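Homoserine kinase (Cytophaga hutchinsonii, PDB 4P52) probably catalyses, as a GHMP-family kinase, the ATP-dependent phosphorylation of L-homoserine, a step of threonine biosynthesis. Local coordinates at residues 26-31 with 55-60; 66-71 with 104-109. One frame throughout, in Å; residues are numbered along the deposited sequence.

Contact 1: residues 26-31 with 55-60; sequences SIKVFA and EVLLRL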
loop_
_atom_site.group_PDB
_atom_site.type_symbol
_atom_site.label_atom_id
_atom_site.label_comp_id
_atom_site.label_asym_id
_atom_site.label_seq_id
_atom_site.Cartn_x
_atom_site.Cartn_y
_atom_site.Cartn_z
ATOM N N SER A 26 1.497 41.736 13.022
ATOM C CA SER A 26 2.475 40.695 13.056
ATOM C C SER A 26 1.825 39.374 13.468
ATOM O O SER A 26 0.742 39.346 14.044
ATOM C CB SER A 26 3.622 41.077 14.000
ATOM O OG SER A 26 3.275 40.868 15.360
ATOM N N ILE A 27 2.489 38.270 13.193
ATOM C CA ILE A 27 1.952 36.988 13.597
ATOM C C ILE A 27 3.105 36.037 13.865
ATOM O O ILE A 27 4.141 36.142 13.244
ATOM C CB ILE A 27 1.018 36.441 12.501
ATOM C CG1 ILE A 27 0.241 35.226 12.996
ATOM C CG2 ILE A 27 1.809 36.143 11.247
ATOM C CD1 ILE A 27 -0.894 34.789 12.087
ATOM N N LYS A 28 2.916 35.108 14.791
ATOM C CA LYS A 28 3.913 34.100 15.043
ATOM C C LYS A 28 3.283 32.714 14.860
ATOM O O LYS A 28 2.238 32.415 15.453
ATOM C CB LYS A 28 4.457 34.289 16.450
ATOM C CG LYS A 28 5.786 33.613 16.669
ATOM C CD LYS A 28 6.437 34.012 17.983
ATOM C CE LYS A 28 7.834 33.403 18.027
ATOM N NZ LYS A 28 8.394 33.414 19.404
ATOM N N VAL A 29 3.886 31.874 14.024
ATOM C CA VAL A 29 3.355 30.537 13.814
ATOM C C VAL A 29 4.375 29.481 14.178
ATOM O O VAL A 29 5.583 29.633 13.929
ATOM C CB VAL A 29 2.901 30.303 12.366
ATOM C CG1 VAL A 29 2.472 28.855 12.187
ATOM C CG2 VAL A 29 1.742 31.225 11.999
ATOM N N PHE A 30 3.892 28.392 14.745
ATOM C CA PHE A 30 4.735 27.262 15.026
ATOM C C PHE A 30 4.338 26.126 14.087
ATOM O O PHE A 30 3.166 25.899 13.854
ATOM C CB PHE A 30 4.571 26.858 16.489
ATOM C CG PHE A 30 5.038 25.473 16.801
ATOM C CD1 PHE A 30 4.210 24.360 16.550
ATOM C CD2 PHE A 30 6.304 25.261 17.353
ATOM C CE1 PHE A 30 4.633 23.061 16.842
ATOM C CE2 PHE A 30 6.733 23.968 17.658
ATOM C CZ PHE A 30 5.889 22.864 17.410
ATOM N N ALA A 31 5.312 25.400 13.546
ATOM C CA ALA A 31 4.992 24.276 12.667
ATOM C C ALA A 31 5.776 23.062 13.139
ATOM O O ALA A 31 6.945 23.193 13.476
ATOM C CB ALA A 31 5.277 24.602 11.223
ATOM N N GLU A 55 9.518 28.024 14.591
ATOM C CA GLU A 55 8.653 29.194 14.721
ATOM C C GLU A 55 9.018 30.267 13.711
ATOM O O GLU A 55 10.203 30.546 13.490
ATOM C CB GLU A 55 8.732 29.756 16.136
ATOM C CG GLU A 55 8.209 28.805 17.196
ATOM C CD GLU A 55 8.376 29.326 18.613
ATOM O OE1 GLU A 55 9.054 30.371 18.824
ATOM O OE2 GLU A 55 7.810 28.680 19.533
ATOM N N VAL A 56 8.001 30.870 13.100
ATOM C CA VAL A 56 8.210 31.997 12.201
ATOM C C VAL A 56 7.385 33.185 12.658
ATOM O O VAL A 56 6.201 33.044 12.945
ATOM C CB VAL A 56 7.857 31.636 10.751
ATOM C CG1 VAL A 56 7.949 32.844 9.830
ATOM C CG2 VAL A 56 8.825 30.573 10.255
ATOM N N LEU A 57 8.027 34.348 12.750
ATOM C CA LEU A 57 7.332 35.585 13.058
ATOM C C LEU A 57 7.375 36.472 11.817
ATOM O O LEU A 57 8.441 36.631 11.226
ATOM C CB LEU A 57 7.988 36.274 14.257
ATOM C CG LEU A 57 7.290 37.544 14.795
ATOM C CD1 LEU A 57 7.485 37.737 16.303
ATOM C CD2 LEU A 57 7.777 38.765 14.036
ATOM N N LEU A 58 6.237 37.026 11.405
ATOM C CA LEU A 58 6.193 37.933 10.265
ATOM C C LEU A 58 5.668 39.260 10.734
ATOM O O LEU A 58 4.706 39.263 11.495
ATOM C CB LEU A 58 5.231 37.419 9.204
ATOM C CG LEU A 58 5.464 36.027 8.624
ATOM C CD1 LEU A 58 4.590 35.901 7.397
ATOM C CD2 LEU A 58 6.916 35.789 8.246
ATOM N N ARG A 59 6.265 40.370 10.296
ATOM C CA ARG A 59 5.667 41.691 10.519
ATOM C C ARG A 59 5.434 42.370 9.190
ATOM O O ARG A 59 6.188 42.161 8.241
ATOM C CB ARG A 59 6.545 42.628 11.364
ATOM C CG ARG A 59 7.355 41.965 12.444
ATOM C CD ARG A 59 8.259 42.952 13.182
ATOM N NE ARG A 59 8.839 42.296 14.369
ATOM C CZ ARG A 59 8.202 42.113 15.549
ATOM N NH1 ARG A 59 6.943 42.535 15.767
ATOM N NH2 ARG A 59 8.834 41.500 16.546
ATOM N N LEU A 60 4.412 43.212 9.138
ATOM C CA LEU A 60 4.160 44.027 7.971
ATOM C C LEU A 60 5.168 45.171 7.922
ATOM O O LEU A 60 5.498 45.752 8.956
ATOM C CB LEU A 60 2.743 44.595 8.023
ATOM C CG LEU A 60 1.659 43.529 8.022
ATOM C CD1 LEU A 60 0.312 44.209 8.219
ATOM C CD2 LEU A 60 1.703 42.691 6.747
#

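Contact 2: residues 66-71 with 104-109; sequences VRITSI and IEIELT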
loop_
_atom_site.group_PDB
_atom_site.type_symbol
_atom_site.label_atom_id
_atom_site.label_comp_id
_atom_site.label_asym_id
_atom_site.label_seq_id
_atom_site.Cartn_x
_atom_site.Cartn_y
_atom_site.Cartn_z
ATOM N N VAL A 66 10.293 41.085 0.597
ATOM C CA VAL A 66 10.301 40.127 1.662
ATOM C C VAL A 66 11.742 40.045 2.135
ATOM O O VAL A 66 12.615 39.760 1.341
ATOM C CB VAL A 66 9.815 38.768 1.143
ATOM C CG1 VAL A 66 9.853 37.717 2.240
ATOM C CG2 VAL A 66 8.409 38.905 0.571
ATOM N N ARG A 67 11.990 40.306 3.416
ATOM C CA ARG A 67 13.354 40.378 3.944
ATOM C C ARG A 67 13.503 39.534 5.173
ATOM O O ARG A 67 12.589 39.441 5.973
ATOM C CB ARG A 67 13.722 41.817 4.323
ATOM C CG ARG A 67 13.547 42.846 3.218
ATOM C CD ARG A 67 13.988 44.228 3.660
ATOM N NE ARG A 67 13.316 44.683 4.878
ATOM C CZ ARG A 67 12.043 45.085 4.946
ATOM N NH1 ARG A 67 11.256 45.081 3.862
ATOM N NH2 ARG A 67 11.542 45.493 6.113
ATOM N N ILE A 68 14.669 38.941 5.355
ATOM C CA ILE A 68 14.930 38.224 6.589
ATOM C C ILE A 68 15.684 39.080 7.595
ATOM O O ILE A 68 16.810 39.503 7.370
ATOM C CB ILE A 68 15.639 36.904 6.345
ATOM C CG1 ILE A 68 14.689 36.025 5.527
ATOM C CG2 ILE A 68 16.054 36.286 7.682
ATOM C CD1 ILE A 68 15.321 34.774 4.975
ATOM N N THR A 69 15.033 39.309 8.716
ATOM C CA THR A 69 15.503 40.208 9.738
ATOM C C THR A 69 16.462 39.473 10.643
ATOM O O THR A 69 17.386 40.069 11.171
ATOM C CB THR A 69 14.277 40.728 10.537
ATOM O OG1 THR A 69 13.747 41.874 9.868
ATOM C CG2 THR A 69 14.594 41.052 12.016
ATOM N N SER A 70 16.252 38.177 10.834
ATOM C CA SER A 70 16.936 37.484 11.903
ATOM C C SER A 70 16.664 35.988 11.888
ATOM O O SER A 70 15.534 35.561 11.643
ATOM C CB SER A 70 16.498 38.090 13.229
ATOM O OG SER A 70 16.296 37.087 14.198
ATOM N N ILE A 71 17.703 35.206 12.167
ATOM C CA ILE A 71 17.598 33.744 12.291
ATOM C C ILE A 71 18.291 33.294 13.575
ATOM O O ILE A 71 19.392 33.718 13.867
ATOM C CB ILE A 71 18.204 33.018 11.064
ATOM C CG1 ILE A 71 17.537 33.491 9.757
ATOM C CG2 ILE A 71 18.053 31.516 11.205
ATOM C CD1 ILE A 71 18.127 32.884 8.498
ATOM N N ILE A 104 7.382 42.550 3.980
ATOM C CA ILE A 104 7.321 41.569 5.038
ATOM C C ILE A 104 8.708 41.381 5.624
ATOM O O ILE A 104 9.660 41.148 4.872
ATOM C CB ILE A 104 6.868 40.189 4.504
ATOM C CG1 ILE A 104 5.422 40.203 4.009
ATOM C CG2 ILE A 104 7.039 39.118 5.559
ATOM C CD1 ILE A 104 4.368 40.539 5.050
ATOM N N GLU A 105 8.826 41.477 6.950
ATOM C CA GLU A 105 10.042 41.053 7.645
ATOM C C GLU A 105 9.800 39.724 8.308
ATOM O O GLU A 105 8.737 39.503 8.893
ATOM C CB GLU A 105 10.445 42.043 8.712
ATOM C CG GLU A 105 10.769 43.430 8.196
ATOM C CD GLU A 105 11.031 44.430 9.318
ATOM O OE1 GLU A 105 10.602 44.186 10.480
ATOM O OE2 GLU A 105 11.668 45.471 9.034
ATOM N N ILE A 106 10.799 38.853 8.246
ATOM C CA ILE A 106 10.717 37.521 8.802
ATOM C C ILE A 106 11.754 37.379 9.887
ATOM O O ILE A 106 12.902 37.695 9.668
ATOM C CB ILE A 106 11.016 36.462 7.711
ATOM C CG1 ILE A 106 10.024 36.604 6.551
ATOM C CG2 ILE A 106 11.047 35.040 8.288
ATOM C CD1 ILE A 106 10.501 36.006 5.255
ATOM N N GLU A 107 11.347 36.911 11.058
ATOM C CA GLU A 107 12.261 36.454 12.085
ATOM C C GLU A 107 12.015 34.957 12.189
ATOM O O GLU A 107 10.889 34.526 12.407
ATOM C CB GLU A 107 11.981 37.138 13.421
ATOM C CG GLU A 107 12.307 38.623 13.439
ATOM C CD GLU A 107 11.574 39.418 14.525
ATOM O OE1 GLU A 107 11.177 38.818 15.553
ATOM O OE2 GLU A 107 11.384 40.655 14.357
ATOM N N LEU A 108 13.059 34.155 12.010
ATOM C CA LEU A 108 12.907 32.704 12.055
ATOM C C LEU A 108 13.604 32.108 13.263
ATOM O O LEU A 108 14.770 32.374 13.488
ATOM C CB LEU A 108 13.431 32.082 10.759
ATOM C CG LEU A 108 13.746 30.576 10.760
ATOM C CD1 LEU A 108 12.543 29.681 11.072
ATOM C CD2 LEU A 108 14.355 30.174 9.421
ATOM N N THR A 109 12.894 31.288 14.025
ATOM C CA THR A 109 13.477 30.612 15.177
ATOM C C THR A 109 13.458 29.106 14.995
ATOM O O THR A 109 12.400 28.485 15.028
ATOM C CB THR A 109 12.689 30.904 16.464
ATOM O OG1 THR A 109 12.398 32.307 16.559
ATOM C CG2 THR A 109 13.466 30.449 17.681
HETATM O O HOH W 1 14.750 34.819 14.931
#

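Contact 1: residues 26-31 with 55-60
V56 O is held by two neighbours at once: V29 N donates to it over 2.8 Å, and K28 CA brings its hydrogen to the same oxygen from 3.3 Å. V56 N pays the bond back to V29 O, and I27 and L58 exchange a second such pair, with L58 N 2.9 Å from I27 O. Strands 26-31 and 55-60 are thus zipped antiparallel, their axes 164° apart, with K28 facing L57 and F30 facing E55 at the non-hydrogen-bonded positions between and beyond. On the face that carries S26, K28 and F30 the chemistry is mixed: a lysine and a glutamate pair beside F30 and L57. K28 CG stands anti to the backbone N (chi1 -161°), and the chain beyond it is fully extended, which takes NZ diagonally across the strands to E55 OE1 at 3.2 Å, a salt bridge with a weak hydrogen bond. E55 CG in turn lies 4.0 Å from F30 CD2, at the ring edge and near its plane, while its carboxylate is turned 74° from the ring. With only an alanine in place of E55, K28 NZ would probably lose this carboxylate and the edge of F30 its CG neighbour. Further along, L57 CD2 sits over one face of the R59 guanidinium, 3.6 Å above its plane; R59 NE itself is paired with E107 of the next strand, and S26 CB merely brushes NH1. The other face is greasy: I27 and L58 lie side by side, CG2 to CB 4.2 Å, and V29, V56 and L58 pack against helix 120-135. This antiparallel pair forms part of a mixed sheet with helices packed on it, as in the N-terminal domain of GHMP kinases.

Contact 2: residues 66-71 with 104-109
R67 and E105 cross obliquely, with the guanidinium and carboxylate planes 76° apart. R67 bends at chi3 (-55°), which turns its end back toward the neighbouring strand, and NH2 reaches E105 OE2 at 2.9 Å. The oxygen lies in the guanidinium plane at its edge but is taken on its anti side, and the N-H is well off straight at 132°. S61 OG also meets R67 NH2, and K63 O takes NH1, so the guanidinium is fixed by more than the one glutamate. Two residues on, T69 OG1 comes within 3.5 Å of E105 CB, whereas CG2 runs alongside E107 CG at 3.6 Å, the T69 and E107 side chains pointing the same way. These strands are the two parallel arms of a beta-alpha-beta crossover, joined through helix 86-98, and T69 is the extra residue of a beta bulge: R67 pairs with E105 and I68 with I106, but S70 already pairs with E107. T69 N still bonds to I106 O at 2.8 Å, and past the bulge S70 O receives L108 N. The opposite face is apolar and turned to the helix. There I106 CD1 meets V66 CG1 obliquely at 3.5 Å and also lies close to I68 CG1, with S88 of helix 86-98 touching all three residues. Farther on, I71 CG2 approaches L108 CD2 at 4.3 Å, both leaning on L78. Water 1 bridges S70 OG to L108 O, donating to the carbonyl.

In the fold
Contacts 1 and 2 belong to one sheet and meet where strands 52-61 and 103-110 run side by side, their centres about 9 Å apart. E55 O probably accepts a hydrogen bond from T109 N at 2.8 Å, L57 N probably donates to E107 O, and L58 packs on I106 between them. Contact 1 is buried and antiparallel; contact 2 is parallel, only partly buried, and reaches the solvent at T69. Each puts its charged groups on one face and apolar residues on the other, though contact 1 has F30 and L57 among the charges. Helix 120-135 backs contact 1 and reaches I104 and L108 of contact 2, where helix 86-98 also packs. R59-E107 joins them by charge.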